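PDB 3A79: toll-like receptor 6, Variable lymphocyte receptor B from Mus musculus, which probably recognises microbial lipopeptides together with a partner Toll-like receptor, through a leucine-rich-repeat ectodomain fused here to part of a hagfish variable lymphocyte receptor. Local coordinates for residues B[348-362]-B[373-387]. Numbering follows the deposited sequence.
With NAG (2-acetamido-2-deoxy-beta-D-glucopyranose), chain G; NAG (2-acetamido-2-deoxy-beta-D-glucopyranose), chain C; NAG (2-acetamido-2-deoxy-beta-D-glucopyranose), chain H.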
loop_
_atom_site.group_PDB
_atom_site.type_symbol
_atom_site.label_atom_id
_atom_site.label_comp_id
_atom_site.label_asym_id
_atom_site.label_seq_id
_atom_site.Cartn_x
_atom_site.Cartn_y
_atom_site.Cartn_z
ATOM N N CYS B 348 -19.887 -7.434 -0.459
ATOM C CA CYS B 348 -20.307 -8.792 -0.111
ATOM C C CYS B 348 -21.653 -9.130 -0.805
ATOM O O CYS B 348 -22.596 -8.327 -0.803
ATOM C CB CYS B 348 -20.337 -8.966 1.427
ATOM S SG CYS B 348 -21.054 -10.489 2.127
ATOM N N PRO B 349 -21.727 -10.305 -1.450
ATOM C CA PRO B 349 -22.984 -10.711 -2.088
ATOM C C PRO B 349 -24.182 -10.546 -1.134
ATOM O O PRO B 349 -24.069 -10.900 0.045
ATOM C CB PRO B 349 -22.750 -12.192 -2.395
ATOM C CG PRO B 349 -21.250 -12.360 -2.448
ATOM C CD PRO B 349 -20.631 -11.274 -1.654
ATOM N N PRO B 350 -25.323 -10.033 -1.635
ATOM C CA PRO B 350 -26.483 -9.743 -0.777
ATOM C C PRO B 350 -27.178 -11.025 -0.324
ATOM O O PRO B 350 -27.771 -11.072 0.760
ATOM C CB PRO B 350 -27.424 -8.936 -1.693
ATOM C CG PRO B 350 -26.713 -8.792 -3.003
ATOM C CD PRO B 350 -25.646 -9.843 -3.057
ATOM N N SER B 351 -27.110 -12.044 -1.178
ATOM C CA SER B 351 -27.685 -13.358 -0.917
ATOM C C SER B 351 -26.567 -14.371 -1.126
ATOM O O SER B 351 -25.590 -14.066 -1.811
ATOM C CB SER B 351 -28.846 -13.639 -1.884
ATOM O OG SER B 351 -29.925 -12.726 -1.719
ATOM N N PRO B 352 -26.691 -15.572 -0.528
ATOM C CA PRO B 352 -25.687 -16.631 -0.701
ATOM C C PRO B 352 -25.298 -16.800 -2.164
ATOM O O PRO B 352 -26.159 -17.154 -2.966
ATOM C CB PRO B 352 -26.421 -17.877 -0.216
ATOM C CG PRO B 352 -27.341 -17.366 0.821
ATOM C CD PRO B 352 -27.746 -15.968 0.419
ATOM N N SER B 353 -24.039 -16.548 -2.511
ATOM C CA SER B 353 -23.628 -16.673 -3.904
ATOM C C SER B 353 -23.103 -18.067 -4.184
ATOM O O SER B 353 -23.160 -18.948 -3.327
ATOM C CB SER B 353 -22.581 -15.629 -4.287
ATOM O OG SER B 353 -21.308 -16.012 -3.810
ATOM N N SER B 354 -22.601 -18.263 -5.396
ATOM C CA SER B 354 -22.142 -19.575 -5.814
ATOM C C SER B 354 -20.705 -19.466 -6.271
ATOM O O SER B 354 -20.113 -20.435 -6.742
ATOM C CB SER B 354 -23.034 -20.145 -6.920
ATOM O OG SER B 354 -23.142 -19.239 -8.001
ATOM N N PHE B 355 -20.151 -18.268 -6.123
ATOM C CA PHE B 355 -18.730 -18.065 -6.336
ATOM C C PHE B 355 -17.989 -19.154 -5.597
ATOM O O PHE B 355 -18.197 -19.352 -4.403
ATOM C CB PHE B 355 -18.282 -16.718 -5.779
ATOM C CG PHE B 355 -18.763 -15.540 -6.567
ATOM C CD1 PHE B 355 -19.251 -14.417 -5.922
ATOM C CD2 PHE B 355 -18.719 -15.552 -7.950
ATOM C CE1 PHE B 355 -19.692 -13.330 -6.636
ATOM C CE2 PHE B 355 -19.156 -14.465 -8.677
ATOM C CZ PHE B 355 -19.642 -13.351 -8.017
ATOM N N THR B 356 -17.136 -19.870 -6.309
ATOM C CA THR B 356 -16.242 -20.815 -5.666
ATOM C C THR B 356 -14.803 -20.441 -5.985
ATOM O O THR B 356 -13.865 -21.050 -5.472
ATOM C CB THR B 356 -16.535 -22.266 -6.084
ATOM O OG1 THR B 356 -16.227 -22.447 -7.472
ATOM C CG2 THR B 356 -17.999 -22.583 -5.842
ATOM N N PHE B 357 -14.650 -19.420 -6.825
ATOM C CA PHE B 357 -13.344 -18.924 -7.219
ATOM C C PHE B 357 -13.342 -17.410 -7.363
ATOM O O PHE B 357 -14.140 -16.840 -8.097
ATOM C CB PHE B 357 -12.913 -19.569 -8.521
ATOM C CG PHE B 357 -11.602 -19.072 -9.033
ATOM C CD1 PHE B 357 -10.420 -19.679 -8.644
ATOM C CD2 PHE B 357 -11.549 -18.001 -9.916
ATOM C CE1 PHE B 357 -9.208 -19.220 -9.121
ATOM C CE2 PHE B 357 -10.338 -17.538 -10.398
ATOM C CZ PHE B 357 -9.165 -18.146 -9.998
ATOM N N LEU B 358 -12.435 -16.761 -6.645
ATOM C CA LEU B 358 -12.315 -15.312 -6.682
ATOM C C LEU B 358 -10.850 -14.912 -6.808
ATOM O O LEU B 358 -10.005 -15.389 -6.057
ATOM C CB LEU B 358 -12.958 -14.699 -5.438
ATOM C CG LEU B 358 -14.487 -14.759 -5.456
ATOM C CD1 LEU B 358 -15.048 -14.186 -4.182
ATOM C CD2 LEU B 358 -15.057 -14.029 -6.670
ATOM N N ASN B 359 -10.556 -14.060 -7.785
ATOM C CA ASN B 359 -9.196 -13.639 -8.093
ATOM C C ASN B 359 -9.203 -12.150 -8.382
ATOM O O ASN B 359 -9.508 -11.730 -9.490
ATOM C CB ASN B 359 -8.657 -14.434 -9.294
ATOM C CG ASN B 359 -7.257 -13.993 -9.746
ATOM O OD1 ASN B 359 -6.709 -13.005 -9.262
ATOM N ND2 ASN B 359 -6.686 -14.743 -10.702
ATOM N N PHE B 360 -8.896 -11.356 -7.361
ATOM C CA PHE B 360 -8.818 -9.907 -7.506
ATOM C C PHE B 360 -7.378 -9.439 -7.405
ATOM O O PHE B 360 -7.008 -8.747 -6.458
ATOM C CB PHE B 360 -9.671 -9.216 -6.446
ATOM C CG PHE B 360 -11.118 -9.620 -6.485
ATOM C CD1 PHE B 360 -11.637 -10.493 -5.543
ATOM C CD2 PHE B 360 -11.957 -9.140 -7.479
ATOM C CE1 PHE B 360 -12.967 -10.863 -5.579
ATOM C CE2 PHE B 360 -13.290 -9.508 -7.523
ATOM C CZ PHE B 360 -13.797 -10.371 -6.572
ATOM N N THR B 361 -6.572 -9.823 -8.392
ATOM C CA THR B 361 -5.146 -9.501 -8.402
ATOM C C THR B 361 -4.876 -8.053 -8.798
ATOM O O THR B 361 -5.523 -7.503 -9.692
ATOM C CB THR B 361 -4.349 -10.421 -9.362
ATOM O OG1 THR B 361 -3.973 -11.625 -8.689
ATOM C CG2 THR B 361 -3.093 -9.725 -9.829
ATOM N N GLN B 362 -3.913 -7.444 -8.121
ATOM C CA GLN B 362 -3.406 -6.138 -8.508
ATOM C C GLN B 362 -4.483 -5.064 -8.632
ATOM O O GLN B 362 -4.658 -4.452 -9.680
ATOM C CB GLN B 362 -2.616 -6.243 -9.809
ATOM C CG GLN B 362 -1.808 -4.993 -10.130
ATOM C CD GLN B 362 -0.923 -5.184 -11.338
ATOM O OE1 GLN B 362 -0.291 -6.227 -11.492
ATOM N NE2 GLN B 362 -0.876 -4.182 -12.206
ATOM N N CYS B 373 -18.391 -11.358 6.014
ATOM C CA CYS B 373 -19.239 -11.737 4.896
ATOM C C CYS B 373 -19.600 -13.209 5.002
ATOM O O CYS B 373 -18.733 -14.085 4.920
ATOM C CB CYS B 373 -18.551 -11.432 3.570
ATOM S SG CYS B 373 -19.537 -11.842 2.123
ATOM N N SER B 374 -20.891 -13.467 5.195
ATOM C CA SER B 374 -21.384 -14.810 5.493
ATOM C C SER B 374 -22.071 -15.415 4.282
ATOM O O SER B 374 -22.956 -16.253 4.398
ATOM C CB SER B 374 -22.356 -14.755 6.674
ATOM O OG SER B 374 -23.217 -13.631 6.577
ATOM N N THR B 375 -21.630 -15.003 3.109
ATOM C CA THR B 375 -22.400 -15.224 1.909
ATOM C C THR B 375 -21.449 -15.711 0.801
ATOM O O THR B 375 -21.752 -15.669 -0.392
ATOM C CB THR B 375 -23.133 -13.911 1.574
ATOM O OG1 THR B 375 -24.478 -14.182 1.182
ATOM C CG2 THR B 375 -22.402 -13.107 0.520
ATOM N N LEU B 376 -20.283 -16.179 1.235
ATOM C CA LEU B 376 -19.305 -16.799 0.354
ATOM C C LEU B 376 -18.937 -18.176 0.909
ATOM O O LEU B 376 -17.773 -18.581 0.911
ATOM C CB LEU B 376 -18.062 -15.912 0.222
ATOM C CG LEU B 376 -18.232 -14.565 -0.496
ATOM C CD1 LEU B 376 -17.025 -13.681 -0.266
ATOM C CD2 LEU B 376 -18.496 -14.731 -1.997
ATOM N N LYS B 377 -19.948 -18.895 1.381
ATOM C CA LYS B 377 -19.727 -20.187 2.009
ATOM C C LYS B 377 -19.411 -21.281 0.996
ATOM O O LYS B 377 -19.100 -22.405 1.370
ATOM C CB LYS B 377 -20.933 -20.586 2.859
ATOM C CG LYS B 377 -21.066 -19.842 4.176
ATOM C CD LYS B 377 -22.343 -20.268 4.887
ATOM C CE LYS B 377 -22.593 -19.474 6.153
ATOM N NZ LYS B 377 -21.681 -19.891 7.239
ATOM N N ARG B 378 -19.495 -20.963 -0.290
ATOM C CA ARG B 378 -19.115 -21.938 -1.309
ATOM C C ARG B 378 -17.701 -21.647 -1.806
ATOM O O ARG B 378 -17.028 -22.539 -2.331
ATOM C CB ARG B 378 -20.132 -21.991 -2.468
ATOM C CG ARG B 378 -21.373 -22.825 -2.171
ATOM C CD ARG B 378 -22.443 -22.648 -3.251
ATOM N NE ARG B 378 -23.550 -23.609 -3.162
ATOM C CZ ARG B 378 -24.549 -23.696 -4.044
ATOM N NH1 ARG B 378 -24.596 -22.877 -5.094
ATOM N NH2 ARG B 378 -25.503 -24.607 -3.878
ATOM N N LEU B 379 -17.258 -20.406 -1.605
ATOM C CA LEU B 379 -15.929 -19.939 -2.031
ATOM C C LEU B 379 -14.769 -20.803 -1.552
ATOM O O LEU B 379 -14.537 -20.926 -0.348
ATOM C CB LEU B 379 -15.693 -18.502 -1.557
ATOM C CG LEU B 379 -14.373 -17.867 -1.974
ATOM C CD1 LEU B 379 -14.180 -18.015 -3.459
ATOM C CD2 LEU B 379 -14.360 -16.409 -1.575
ATOM N N GLN B 380 -14.029 -21.369 -2.502
ATOM C CA GLN B 380 -12.956 -22.309 -2.191
ATOM C C GLN B 380 -11.586 -21.668 -2.297
ATOM O O GLN B 380 -10.702 -21.918 -1.479
ATOM C CB GLN B 380 -12.991 -23.487 -3.152
ATOM C CG GLN B 380 -14.278 -24.244 -3.153
ATOM C CD GLN B 380 -14.117 -25.615 -3.752
ATOM O OE1 GLN B 380 -13.032 -25.972 -4.228
ATOM N NE2 GLN B 380 -15.193 -26.403 -3.726
ATOM N N THR B 381 -11.405 -20.859 -3.331
ATOM C CA THR B 381 -10.126 -20.228 -3.569
ATOM C C THR B 381 -10.329 -18.738 -3.740
ATOM O O THR B 381 -11.061 -18.296 -4.614
ATOM C CB THR B 381 -9.456 -20.807 -4.819
ATOM O OG1 THR B 381 -9.344 -22.232 -4.685
ATOM C CG2 THR B 381 -8.074 -20.189 -5.014
ATOM N N LEU B 382 -9.692 -17.962 -2.883
ATOM C CA LEU B 382 -9.762 -16.516 -2.979
ATOM C C LEU B 382 -8.350 -15.966 -3.159
ATOM O O LEU B 382 -7.421 -16.398 -2.486
ATOM C CB LEU B 382 -10.430 -15.934 -1.731
ATOM C CG LEU B 382 -10.300 -14.425 -1.524
ATOM C CD1 LEU B 382 -11.290 -13.674 -2.392
ATOM C CD2 LEU B 382 -10.518 -14.108 -0.063
ATOM N N ILE B 383 -8.195 -15.022 -4.080
ATOM C CA ILE B 383 -6.885 -14.475 -4.412
ATOM C C ILE B 383 -6.896 -12.952 -4.336
ATOM O O ILE B 383 -7.608 -12.285 -5.084
ATOM C CB ILE B 383 -6.435 -14.924 -5.817
ATOM C CG1 ILE B 383 -6.513 -16.446 -5.931
ATOM C CG2 ILE B 383 -5.030 -14.446 -6.106
ATOM C CD1 ILE B 383 -5.916 -16.981 -7.188
ATOM N N LEU B 384 -6.095 -12.413 -3.428
ATOM C CA LEU B 384 -6.029 -10.977 -3.202
ATOM C C LEU B 384 -4.600 -10.432 -3.404
ATOM O O LEU B 384 -4.248 -9.348 -2.931
ATOM C CB LEU B 384 -6.586 -10.665 -1.809
ATOM C CG LEU B 384 -8.097 -10.945 -1.754
ATOM C CD1 LEU B 384 -8.583 -11.222 -0.355
ATOM C CD2 LEU B 384 -8.897 -9.789 -2.359
ATOM N N GLN B 385 -3.790 -11.193 -4.133
ATOM C CA GLN B 385 -2.409 -10.818 -4.412
ATOM C C GLN B 385 -2.238 -9.451 -5.075
ATOM O O GLN B 385 -2.903 -9.126 -6.049
ATOM C CB GLN B 385 -1.749 -11.887 -5.275
ATOM C CG GLN B 385 -0.621 -11.366 -6.126
ATOM C CD GLN B 385 0.227 -12.487 -6.686
ATOM O OE1 GLN B 385 1.219 -12.247 -7.386
ATOM N NE2 GLN B 385 -0.151 -13.727 -6.370
ATOM N N ARG B 386 -1.320 -8.663 -4.541
ATOM C CA ARG B 386 -0.976 -7.351 -5.094
ATOM C C ARG B 386 -2.019 -6.275 -4.805
ATOM O O ARG B 386 -2.433 -5.540 -5.697
ATOM C CB ARG B 386 -0.650 -7.432 -6.591
ATOM C CG ARG B 386 0.834 -7.281 -6.921
ATOM C CD ARG B 386 1.144 -7.743 -8.328
ATOM N NE ARG B 386 0.876 -9.172 -8.472
ATOM C CZ ARG B 386 0.483 -9.752 -9.604
ATOM N NH1 ARG B 386 0.304 -9.019 -10.697
ATOM N NH2 ARG B 386 0.257 -11.062 -9.645
ATOM N N ASN B 387 -2.420 -6.185 -3.540
ATOM C CA ASN B 387 -3.334 -5.143 -3.087
ATOM C C ASN B 387 -2.803 -4.389 -1.861
ATOM O O ASN B 387 -1.598 -4.399 -1.596
ATOM C CB ASN B 387 -4.718 -5.738 -2.828
ATOM C CG ASN B 387 -5.400 -6.196 -4.107
ATOM O OD1 ASN B 387 -5.347 -7.376 -4.472
ATOM N ND2 ASN B 387 -6.025 -5.259 -4.806
HETATM C C1 NAG G . -5.404 -14.257 -11.166
HETATM C C2 NAG G . -4.720 -15.448 -11.841
HETATM C C3 NAG G . -3.476 -15.080 -12.655
HETATM C C4 NAG G . -3.627 -13.788 -13.463
HETATM C C5 NAG G . -4.339 -12.712 -12.645
HETATM C C6 NAG G . -4.689 -11.525 -13.524
HETATM C C7 NAG G . -4.880 -17.646 -10.780
HETATM C C8 NAG G . -4.285 -18.585 -9.765
HETATM N N2 NAG G . -4.335 -16.426 -10.840
HETATM O O3 NAG G . -3.120 -16.153 -13.508
HETATM O O4 NAG G . -2.328 -13.375 -13.882
HETATM O O5 NAG G . -5.541 -13.198 -12.085
HETATM O O6 NAG G . -5.304 -12.009 -14.697
HETATM O O7 NAG G . -5.818 -18.010 -11.498
HETATM C C1 NAG C . -2.267 -13.047 -15.290
HETATM C C2 NAG C . -1.308 -11.865 -15.512
HETATM C C3 NAG C . -0.946 -11.690 -16.979
HETATM C C4 NAG C . -0.408 -13.007 -17.527
HETATM C C5 NAG C . -1.493 -14.068 -17.366
HETATM C C6 NAG C . -1.015 -15.442 -17.812
HETATM C C7 NAG C . -1.268 -10.051 -13.905
HETATM C C8 NAG C . -1.745 -8.658 -13.568
HETATM N N2 NAG C . -1.804 -10.606 -14.991
HETATM O O3 NAG C . -0.058 -10.601 -17.146
HETATM O O4 NAG C . -0.031 -12.845 -18.883
HETATM O O5 NAG C . -1.901 -14.200 -16.020
HETATM O O6 NAG C . -0.053 -15.921 -16.895
HETATM O O7 NAG C . -0.438 -10.642 -13.197
HETATM C C1 NAG H . -20.107 -17.142 11.560
HETATM C C2 NAG H . -21.434 -17.862 11.811
HETATM C C3 NAG H . -21.810 -17.913 13.293
HETATM C C4 NAG H . -20.637 -18.495 14.093
HETATM C C5 NAG H . -19.355 -17.695 13.808
HETATM C C6 NAG H . -18.121 -18.266 14.516
HETATM C C7 NAG H . -22.873 -17.834 9.917
HETATM C C8 NAG H . -22.893 -19.338 9.963
HETATM N N2 NAG H . -22.467 -17.223 11.026
HETATM O O3 NAG H . -23.024 -18.619 13.507
HETATM O O4 NAG H . -20.987 -18.516 15.471
HETATM O O5 NAG H . -19.076 -17.623 12.416
HETATM O O6 NAG H . -17.444 -19.207 13.708
HETATM O O7 NAG H . -23.208 -17.225 8.902
#
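Phe357, Leu358 and Asn359 pair in parallel with Thr381, Leu382 and Ile383, joining successive turns of the leucine-rich-repeat solenoid within the Toll-like receptor part of this fusion. Backbone bonds run the length of the pairing: Leu358 N gives to Thr381 O at 2.9 Å, Ile383 N to Leu358 O, Phe360 N to Ile383 O. Thr356 O takes two donors, Gln380 N and Thr381 N, from the same face of its plane. Leucines pack on the side carrying Leu358 and Leu382: Leu358 CD1 lies 3.5 Å from Leu379 CD2, the two side chains at about a right angle, while Leu382 CD1 abuts Leu358 CB. On the loops preceding the strands, the Cys348–Cys373 disulfide ties the turns covalently.

On the other face, Asn359 ND2 bears a glycan, whose first sugar sets its acetamido methyl C8 3.4 Å from Ile383 CD1. Arg386 bends at chi3 (-64°), bringing its guanidinium over Thr361 CG2; NH2 hydrogen-bonds Gln385 OE1 from above that amide's plane. A leucine replacing Arg386 would probably leave Gln362 OE1 and the second sugar's O7 without their shared donor. That donor, Arg386 NH1, meets the second sugar's O7 at 3.1 Å almost straight, at 170°, and Gln362 OE1 at 3.0 Å in the amide's carbonyl plane.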